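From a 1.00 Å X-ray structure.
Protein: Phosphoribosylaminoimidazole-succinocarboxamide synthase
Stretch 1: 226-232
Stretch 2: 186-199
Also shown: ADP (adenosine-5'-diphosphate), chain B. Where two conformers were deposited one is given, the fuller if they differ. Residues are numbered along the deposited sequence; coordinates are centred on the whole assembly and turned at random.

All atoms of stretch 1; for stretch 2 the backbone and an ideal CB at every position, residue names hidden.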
ATOM      1  N   THR A 226       5.760  -9.980  22.145  0.70 16.48           N
ATOM      2  CA  THR A 226       6.196  -8.689  22.668  0.70 16.72           C
ATOM      3  C   THR A 226       5.029  -7.696  22.834  0.70 15.09           C
ATOM      4  O   THR A 226       5.210  -6.584  23.315  0.70 15.76           O
ATOM      5  CB  THR A 226       7.225  -8.072  21.715  0.70 17.09           C
ATOM      6  OG1 THR A 226       6.621  -7.908  20.432  0.70 17.36           O
ATOM      7  CG2 THR A 226       8.451  -8.970  21.571  0.70 18.45           C
ATOM      8  N   ASN A 227       3.839  -8.103  22.419  0.70 13.92           N
ATOM      9  CA  ASN A 227       2.689  -7.219  22.360  0.70 14.09           C
ATOM     10  C   ASN A 227       3.001  -5.938  21.629  0.70 13.23           C
ATOM     11  O   ASN A 227       2.583  -4.845  22.006  0.70 13.96           O
ATOM     12  CB  ASN A 227       2.139  -6.886  23.721  0.70 14.17           C
ATOM     13  CG  ASN A 227       0.752  -6.306  23.642  0.70 14.15           C
ATOM     14  OD1 ASN A 227      -0.010  -6.580  22.718  0.70 15.50           O
ATOM     15  ND2 ASN A 227       0.394  -5.538  24.649  0.70 17.92           N
ATOM     16  N   GLU A 228       3.518  -6.169  20.409  0.70 10.24           N
ATOM     17  CA  GLU A 228       3.774  -5.038  19.512  0.70 10.41           C
ATOM     18  C   GLU A 228       3.065  -5.167  18.230  0.70  9.44           C
ATOM     19  O   GLU A 228       3.115  -6.211  17.638  0.70 10.25           O
ATOM     20  CB  GLU A 228       5.293  -4.932  19.312  0.70 11.51           C
ATOM     21  CG  GLU A 228       6.037  -4.512  20.609  0.70 14.56           C
ATOM     22  CD  GLU A 228       7.522  -4.455  20.428  0.70 14.98           C
ATOM     23  OE1 GLU A 228       8.087  -3.346  20.456  0.30 14.96           O
ATOM     24  OE2 GLU A 228       8.125  -5.528  20.223  0.30 14.48           O
ATOM     25  N   ILE A 229       2.454  -4.079  17.780  1.00  9.31           N
ATOM     26  CA  ILE A 229       1.926  -3.968  16.459  1.00  8.63           C
ATOM     27  C   ILE A 229       3.114  -3.777  15.537  1.00  8.23           C
ATOM     28  O   ILE A 229       4.059  -3.077  15.848  1.00  9.50           O
ATOM     29  CB  ILE A 229       0.947  -2.843  16.377  1.00  8.85           C
ATOM     30  CG1 ILE A 229      -0.266  -3.158  17.238  1.00 10.70           C
ATOM     31  CG2 ILE A 229       0.522  -2.615  14.962  1.00  9.46           C
ATOM     32  CD1 ILE A 229      -1.194  -1.993  17.401  1.00 11.47           C
ATOM     33  N   ILE A 230       3.037  -4.430  14.392  1.00  7.44           N
ATOM     34  CA  ILE A 230       4.087  -4.443  13.437  1.00  7.29           C
ATOM     35  C   ILE A 230       3.541  -3.866  12.169  1.00  6.62           C
ATOM     36  O   ILE A 230       2.501  -4.275  11.696  1.00  7.32           O
ATOM     37  CB  ILE A 230       4.543  -5.875  13.138  1.00  8.12           C
ATOM     38  CG1 ILE A 230       4.764  -6.670  14.400  1.00 10.09           C
ATOM     39  CG2 ILE A 230       5.754  -5.858  12.270  1.00  8.19           C
ATOM     40  CD1 ILE A 230       5.797  -6.181  15.250  1.00 11.74           C
ATOM     41  N   LEU A 231       4.270  -2.958  11.564  1.00  6.16           N
ATOM     42  CA  LEU A 231       3.919  -2.475  10.261  1.00  6.16           C
ATOM     43  C   LEU A 231       4.440  -3.461   9.255  1.00  5.87           C
ATOM     44  O   LEU A 231       5.614  -3.771   9.226  1.00  6.35           O
ATOM     45  CB  LEU A 231       4.551  -1.111  10.083  1.00  6.42           C
ATOM     46  CG  LEU A 231       4.097  -0.360   8.852  1.00  6.22           C
ATOM     47  CD1 LEU A 231       2.650  -0.061   8.872  1.00  6.97           C
ATOM     48  CD2 LEU A 231       4.892   0.917   8.775  1.00  7.13           C
ATOM     49  N   VAL A 232       3.542  -3.991   8.459  1.00  5.69           N
ATOM     50  CA  VAL A 232       3.885  -5.032   7.520  1.00  5.95           C
ATOM     51  C   VAL A 232       3.522  -4.586   6.122  1.00  5.88           C
ATOM     52  O   VAL A 232       3.238  -3.435   5.867  1.00  6.42           O
ATOM     53  CB  VAL A 232       3.232  -6.366   7.887  1.00  6.09           C
ATOM     54  CG1 VAL A 232       3.603  -6.744   9.296  1.00  6.65           C
ATOM     55  CG2 VAL A 232       1.754  -6.333   7.722  1.00  6.24           C
ATOM     56  N   UNK A 186      -9.303  -3.700  22.523  1.00 10.26           N
ATOM     57  CA  UNK A 186      -8.085  -3.023  22.856  1.00 11.05           C
ATOM     58  C   UNK A 186      -7.226  -2.916  21.629  1.00 10.26           C
ATOM     59  O   UNK A 186      -6.705  -1.868  21.330  1.00 10.38           O
ATOM     60  CB  UNK A 186      -7.344  -3.742  23.985  1.00 11.05           C
ATOM     61  N   UNK A 187      -7.088  -4.011  20.920  1.00 10.21           N
ATOM     62  CA  UNK A 187      -6.228  -4.015  19.778  1.00 10.21           C
ATOM     63  C   UNK A 187      -6.751  -3.086  18.725  1.00  9.06           C
ATOM     64  O   UNK A 187      -5.996  -2.363  18.115  1.00  9.87           O
ATOM     65  CB  UNK A 187      -6.073  -5.431  19.220  1.00 10.21           C
ATOM     66  N   UNK A 188      -8.045  -3.079  18.491  1.00  9.45           N
ATOM     67  CA  UNK A 188      -8.584  -2.203  17.466  1.00  9.30           C
ATOM     68  C   UNK A 188      -8.310  -0.764  17.774  1.00  8.38           C
ATOM     69  O   UNK A 188      -8.004   0.002  16.889  1.00  8.76           O
ATOM     70  CB  UNK A 188     -10.090  -2.422  17.305  1.00  9.30           C
ATOM     71  N   UNK A 189      -8.434  -0.361  19.023  1.00  8.25           N
ATOM     72  CA  UNK A 189      -8.152   1.001  19.360  1.00  8.54           C
ATOM     73  C   UNK A 189      -6.677   1.273  19.158  1.00  8.16           C
ATOM     74  O   UNK A 189      -6.328   2.319  18.664  1.00  8.28           O
ATOM     75  CB  UNK A 189      -8.579   1.307  20.797  1.00  8.54           C
ATOM     76  N   UNK A 190      -5.819   0.355  19.550  1.00  8.21           N
ATOM     77  CA  UNK A 190      -4.418   0.558  19.369  1.00  8.45           C
ATOM     78  C   UNK A 190      -4.094   0.696  17.909  1.00  7.98           C
ATOM     79  O   UNK A 190      -3.288   1.513  17.526  1.00  7.95           O
ATOM     80  CB  UNK A 190      -3.620  -0.587  19.996  1.00  8.45           C
ATOM     81  N   UNK A 191      -4.700  -0.136  17.088  1.00  8.01           N
ATOM     82  CA  UNK A 191      -4.531  -0.074  15.666  1.00  8.15           C
ATOM     83  C   UNK A 191      -4.965   1.276  15.169  1.00  7.33           C
ATOM     84  O   UNK A 191      -4.240   1.914  14.405  1.00  7.84           O
ATOM     85  CB  UNK A 191      -5.311  -1.191  14.970  1.00  8.15           C
ATOM     86  N   UNK A 192      -6.118   1.727  15.572  1.00  7.65           N
ATOM     87  CA  UNK A 192      -6.608   2.980  15.102  1.00  7.93           C
ATOM     88  C   UNK A 192      -5.698   4.101  15.457  1.00  7.62           C
ATOM     89  O   UNK A 192      -5.406   4.964  14.654  1.00  8.81           O
ATOM     90  CB  UNK A 192      -8.010   3.246  15.653  1.00  7.93           C
ATOM     91  N   UNK A 193      -5.258   4.111  16.688  1.00  7.55           N
ATOM     92  CA  UNK A 193      -4.472   5.217  17.124  0.75  8.06           C
ATOM     93  C   UNK A 193      -3.125   5.207  16.481  1.00  7.40           C
ATOM     94  O   UNK A 193      -2.641   6.241  16.094  1.00  7.56           O
ATOM     95  CB  UNK A 193      -4.337   5.214  18.648  0.75  8.06           C
ATOM     96  N   UNK A 194      -2.533   4.048  16.335  1.00  6.91           N
ATOM     97  CA  UNK A 194      -1.237   3.975  15.737  1.00  7.34           C
ATOM     98  C   UNK A 194      -1.350   4.352  14.291  1.00  6.87           C
ATOM     99  O   UNK A 194      -0.531   5.076  13.774  1.00  7.13           O
ATOM    100  CB  UNK A 194      -0.626   2.582  15.901  1.00  7.34           C
ATOM    101  N   UNK A 195      -2.347   3.839  13.616  1.00  6.66           N
ATOM    102  CA  UNK A 195      -2.477   4.135  12.213  1.00  7.06           C
ATOM    103  C   UNK A 195      -2.613   5.614  11.997  1.00  6.60           C
ATOM    104  O   UNK A 195      -2.011   6.158  11.096  1.00  6.70           O
ATOM    105  CB  UNK A 195      -3.672   3.394  11.610  1.00  7.06           C
ATOM    106  N   UNK A 196      -3.428   6.280  12.790  1.00  6.74           N
ATOM    107  CA  UNK A 196      -3.597   7.695  12.624  1.00  7.30           C
ATOM    108  C   UNK A 196      -2.309   8.402  12.938  1.00  7.33           C
ATOM    109  O   UNK A 196      -1.954   9.332  12.254  1.00  7.51           O
ATOM    110  CB  UNK A 196      -4.734   8.218  13.505  1.00  7.30           C
ATOM    111  N   UNK A 197      -1.607   7.967  13.950  1.00  7.34           N
ATOM    112  CA  UNK A 197      -0.362   8.589  14.290  1.00  8.15           C
ATOM    113  C   UNK A 197       0.628   8.483  13.155  1.00  7.54           C
ATOM    114  O   UNK A 197       1.262   9.441  12.786  1.00  8.06           O
ATOM    115  CB  UNK A 197       0.214   7.965  15.563  1.00  8.15           C
ATOM    116  N   UNK A 198       0.762   7.283  12.605  1.00  7.00           N
ATOM    117  CA  UNK A 198       1.676   7.085  11.510  1.00  7.19           C
ATOM    118  C   UNK A 198       1.258   7.899  10.337  1.00  6.81           C
ATOM    119  O   UNK A 198       2.057   8.560   9.713  1.00  7.27           O
ATOM    120  CB  UNK A 198       1.769   5.606  11.128  1.00  7.19           C
ATOM    121  N   UNK A 199      -0.001   7.840  10.004  1.00  6.76           N
ATOM    122  CA  UNK A 199      -0.487   8.599   8.896  1.00  6.98           C
ATOM    123  C   UNK A 199      -0.209  10.064   9.076  1.00  7.00           C
ATOM    124  O   UNK A 199       0.252  10.703   8.172  1.00  7.22           O
ATOM    125  CB  UNK A 199      -1.985   8.359   8.701  1.00  6.98           C
TER
HETATM  126  PB  ADP B1307      -2.989  -8.577  -1.966  1.00  7.97           P
HETATM  127  O1B ADP B1307      -2.933  -7.141  -1.725  1.00  9.67           O
HETATM  128  O2B ADP B1307      -3.809  -9.284  -0.971  1.00 11.30           O
HETATM  129  O3B ADP B1307      -3.386  -9.037  -3.282  1.00 10.42           O
HETATM  130  PA  ADP B1307      -0.142  -8.522  -2.157  1.00  6.51           P
HETATM  131  O1A ADP B1307      -0.034  -7.139  -1.688  1.00  7.41           O
HETATM  132  O2A ADP B1307       0.105  -8.819  -3.558  1.00  6.59           O
HETATM  133  O3A ADP B1307      -1.523  -9.139  -1.729  1.00  7.60           O
HETATM  134  O5' ADP B1307       0.818  -9.457  -1.339  1.00  6.84           O
HETATM  135  C5' ADP B1307       1.168  -9.283   0.015  1.00  6.92           C
HETATM  136  C4' ADP B1307       0.489 -10.334   0.841  1.00  6.78           C
HETATM  137  O4' ADP B1307       1.363 -10.604   1.935  1.00  6.98           O
HETATM  138  C3' ADP B1307      -0.799  -9.884   1.460  1.00  7.16           C
HETATM  139  O3' ADP B1307      -1.614 -10.995   1.738  1.00  8.35           O
HETATM  140  C2' ADP B1307      -0.340  -9.312   2.774  1.00  6.88           C
HETATM  141  O2' ADP B1307      -1.350  -9.219   3.729  1.00  7.34           O
HETATM  142  C1' ADP B1307       0.700 -10.300   3.145  1.00  6.68           C
HETATM  143  N9  ADP B1307       1.701  -9.859   4.069  1.00  6.31           N
HETATM  144  C8  ADP B1307       2.264  -8.650   4.121  1.00  6.39           C
HETATM  145  N7  ADP B1307       3.222  -8.575   5.006  1.00  6.45           N
HETATM  146  C5  ADP B1307       3.272  -9.799   5.557  1.00  6.68           C
HETATM  147  C6  ADP B1307       4.086 -10.408   6.540  1.00  7.19           C
HETATM  148  N6  ADP B1307       5.054  -9.740   7.134  1.00  7.23           N
HETATM  149  N1  ADP B1307       3.821 -11.653   6.917  1.00  7.93           N
HETATM  150  C2  ADP B1307       2.870 -12.333   6.285  1.00  8.26           C
HETATM  151  N3  ADP B1307       2.101 -11.900   5.297  1.00  7.80           N
HETATM  152  C4  ADP B1307       2.309 -10.630   4.953  1.00  6.87           C

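Stretch 2 is helical throughout, with phi near -60° and psi near -45°, and runs at 46° to the strand of stretch 1. The strand offers it Ile-229 and Leu-231, while Glu-228 and Ile-230 point away.

Position 186 has nothing of stretch 1 near its CB. Many residues would suit; it is Asp-186.

At 187 the CB points sideways, with no atom of stretch 1 within 5.5 Å. A longer apolar chain could still reach the tip of Ile-229. Leu-187 does so: its CD1 lies 4.1 Å from Ile-229 CD1.

Position 188 points away and 189 is out of reach, so stretch 1 sets no demand on either. They are Ser-188 and Arg-189. Arg-189 NE forms a salt bridge within the helix, 3.1 Å from OE1 of the residue at 193.

At 190 the CB points toward the strand, and the ideal CB is 3.8 Å from Ile-229 CD1. Beyond it lie two acceptors, the side-chain OD1 and the backbone O of Asn-227. A medium apolar chain could pack here, but a long donor such as Lys or Arg could also reach the oxygens. The residue is Arg-190. NH1 donates to Asn-227 OD1 at 2.9 Å, and NH2 donates to Asn-227 O at 3.0 Å. Ile-229 CG1 covers one face of the guanidinium, leaving its edge to meet Asn-227. A water accepts from Ile-229 N at 3.0 Å and, weakly, from Arg-190 NH2 at 3.1 Å, adding a bridge between strand and helix.

At 191 the CB points sideways, 4.8 Å from Ile-229 CD1. A small or branched apolar residue would suit. Val-191 places CG2 4.1 Å from Ile-229 CD1.

Positions 192 and 193 are out of reach, and little can be predicted. They are Ala-192 and Glu-193, the latter being the salt-bridge partner of Arg-189.

At 194 the CB points toward stretch 1, again 4.8 Å from Ile-229 CD1. Leu, Ile, Met or Val would be reasonable. Leu-194, with chi1 t and chi2 p, brings CD2 to 3.6 Å from Ile-229 CG2, the closest apolar pair between the stretches.

Position 195 points sideways without contact; 196 and 197 are out of reach. They are Ala-195, Val-196 and Lys-197.

At 198 the CB points toward the strand, but no atom of stretch 1 lies within 5.5 Å. An apolar chain of some length is needed to approach Leu-231. Leu-198 does this loosely, with CD1 4.4 Å from Leu-231 CD1.

Position 199 is out of reach. Tyr-199 uses its OH for a hydrogen bond elsewhere in the structure.

Stretch 2, residues 186-199: DLSRRVAELAVKLY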
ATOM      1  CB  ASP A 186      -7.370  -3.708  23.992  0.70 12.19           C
ATOM      2  CG  ASP A 186      -8.151  -3.624  25.294  0.70 13.95           C
ATOM      3  OD1 ASP A 186      -8.013  -4.522  26.121  0.70 18.67           O
ATOM      4  OD2 ASP A 186      -8.905  -2.665  25.499  0.70 16.84           O
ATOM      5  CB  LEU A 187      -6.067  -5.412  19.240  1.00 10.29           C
ATOM      6  CG  LEU A 187      -5.143  -5.508  18.048  1.00 10.23           C
ATOM      7  CD1 LEU A 187      -3.749  -5.003  18.367  1.00 12.06           C
ATOM      8  CD2 LEU A 187      -5.117  -6.927  17.554  1.00 11.01           C
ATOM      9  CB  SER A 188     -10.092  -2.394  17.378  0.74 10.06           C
ATOM     10  OG  SER A 188     -10.687  -1.629  16.331  0.74 11.46           O
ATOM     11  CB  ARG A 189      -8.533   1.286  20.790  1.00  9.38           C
ATOM     12  CG  ARG A 189      -8.357   2.762  21.112  1.00 10.92           C
ATOM     13  CD  ARG A 189      -8.580   3.004  22.540  1.00 12.48           C
ATOM     14  NE  ARG A 189      -8.583   4.405  22.898  1.00 15.41           N
ATOM     15  CZ  ARG A 189      -9.669   5.144  23.015  0.80 16.28           C
ATOM     16  NH1 ARG A 189      -9.543   6.406  23.368  0.80 16.49           N
ATOM     17  NH2 ARG A 189     -10.862   4.642  22.784  0.80 16.69           N
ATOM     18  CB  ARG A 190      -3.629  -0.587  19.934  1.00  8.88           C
ATOM     19  CG  ARG A 190      -3.623  -0.624  21.416  1.00 11.23           C
ATOM     20  CD  ARG A 190      -3.036  -1.894  21.915  1.00 12.30           C
ATOM     21  NE  ARG A 190      -1.649  -2.013  21.525  1.00 14.46           N
ATOM     22  CZ  ARG A 190      -0.966  -3.146  21.483  1.00 16.66           C
ATOM     23  NH1 ARG A 190      -1.543  -4.298  21.760  1.00 19.88           N
ATOM     24  NH2 ARG A 190       0.312  -3.116  21.150  1.00 18.02           N
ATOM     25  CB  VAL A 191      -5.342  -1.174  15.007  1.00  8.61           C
ATOM     26  CG1 VAL A 191      -5.523  -0.941  13.539  1.00  8.89           C
ATOM     27  CG2 VAL A 191      -4.702  -2.508  15.287  1.00  9.33           C
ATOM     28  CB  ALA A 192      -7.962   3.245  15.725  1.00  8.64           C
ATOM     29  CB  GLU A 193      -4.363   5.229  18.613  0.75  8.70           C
ATOM     30  CG  GLU A 193      -5.684   5.573  19.223  0.75  9.97           C
ATOM     31  CD  GLU A 193      -5.616   5.773  20.683  0.75 12.48           C
ATOM     32  OE1 GLU A 193      -6.618   6.215  21.240  0.75 17.00           O
ATOM     33  OE2 GLU A 193      -4.577   5.467  21.280  0.75 15.96           O
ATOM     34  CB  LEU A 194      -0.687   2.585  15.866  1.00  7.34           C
ATOM     35  CG  LEU A 194       0.644   2.343  15.191  1.00  8.42           C
ATOM     36  CD1 LEU A 194       1.694   3.267  15.755  1.00  9.43           C
ATOM     37  CD2 LEU A 194       1.046   0.920  15.357  1.00  9.48           C
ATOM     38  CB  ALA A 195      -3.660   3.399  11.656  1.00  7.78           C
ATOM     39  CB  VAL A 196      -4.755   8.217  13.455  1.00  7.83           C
ATOM     40  CG1 VAL A 196      -4.720   9.703  13.573  1.00  8.89           C
ATOM     41  CG2 VAL A 196      -6.048   7.734  12.834  1.00  8.43           C
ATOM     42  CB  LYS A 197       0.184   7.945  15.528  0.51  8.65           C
ATOM     43  CG  LYS A 197       1.317   8.702  16.105  0.51 11.46           C
ATOM     44  CD  LYS A 197       1.835   8.075  17.359  0.51 12.33           C
ATOM     45  CE  LYS A 197       0.923   8.265  18.511  0.51 16.26           C
ATOM     46  NZ  LYS A 197       1.644   7.977  19.785  0.51 18.40           N
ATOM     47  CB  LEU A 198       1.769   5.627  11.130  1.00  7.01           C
ATOM     48  CG  LEU A 198       2.236   4.681  12.209  1.00  7.43           C
ATOM     49  CD1 LEU A 198       2.213   3.279  11.701  1.00  8.63           C
ATOM     50  CD2 LEU A 198       3.606   5.042  12.705  1.00  8.51           C
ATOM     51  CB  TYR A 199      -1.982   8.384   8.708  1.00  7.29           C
ATOM     52  CG  TYR A 199      -2.559   9.369   7.776  1.00  7.02           C
ATOM     53  CD1 TYR A 199      -2.490   9.188   6.435  1.00  7.51           C
ATOM     54  CD2 TYR A 199      -3.148  10.503   8.255  1.00  7.45           C
ATOM     55  CE1 TYR A 199      -2.973  10.146   5.573  1.00  7.55           C
ATOM     56  CE2 TYR A 199      -3.629  11.464   7.410  1.00  7.87           C
ATOM     57  CZ  TYR A 199      -3.537  11.271   6.066  1.00  7.13           C
ATOM     58  OH  TYR A 199      -4.026  12.267   5.300  1.00  8.21           O
TER
HETATM   59  O   HOH W   1       2.474  -1.672  19.516  1.00 17.02           O
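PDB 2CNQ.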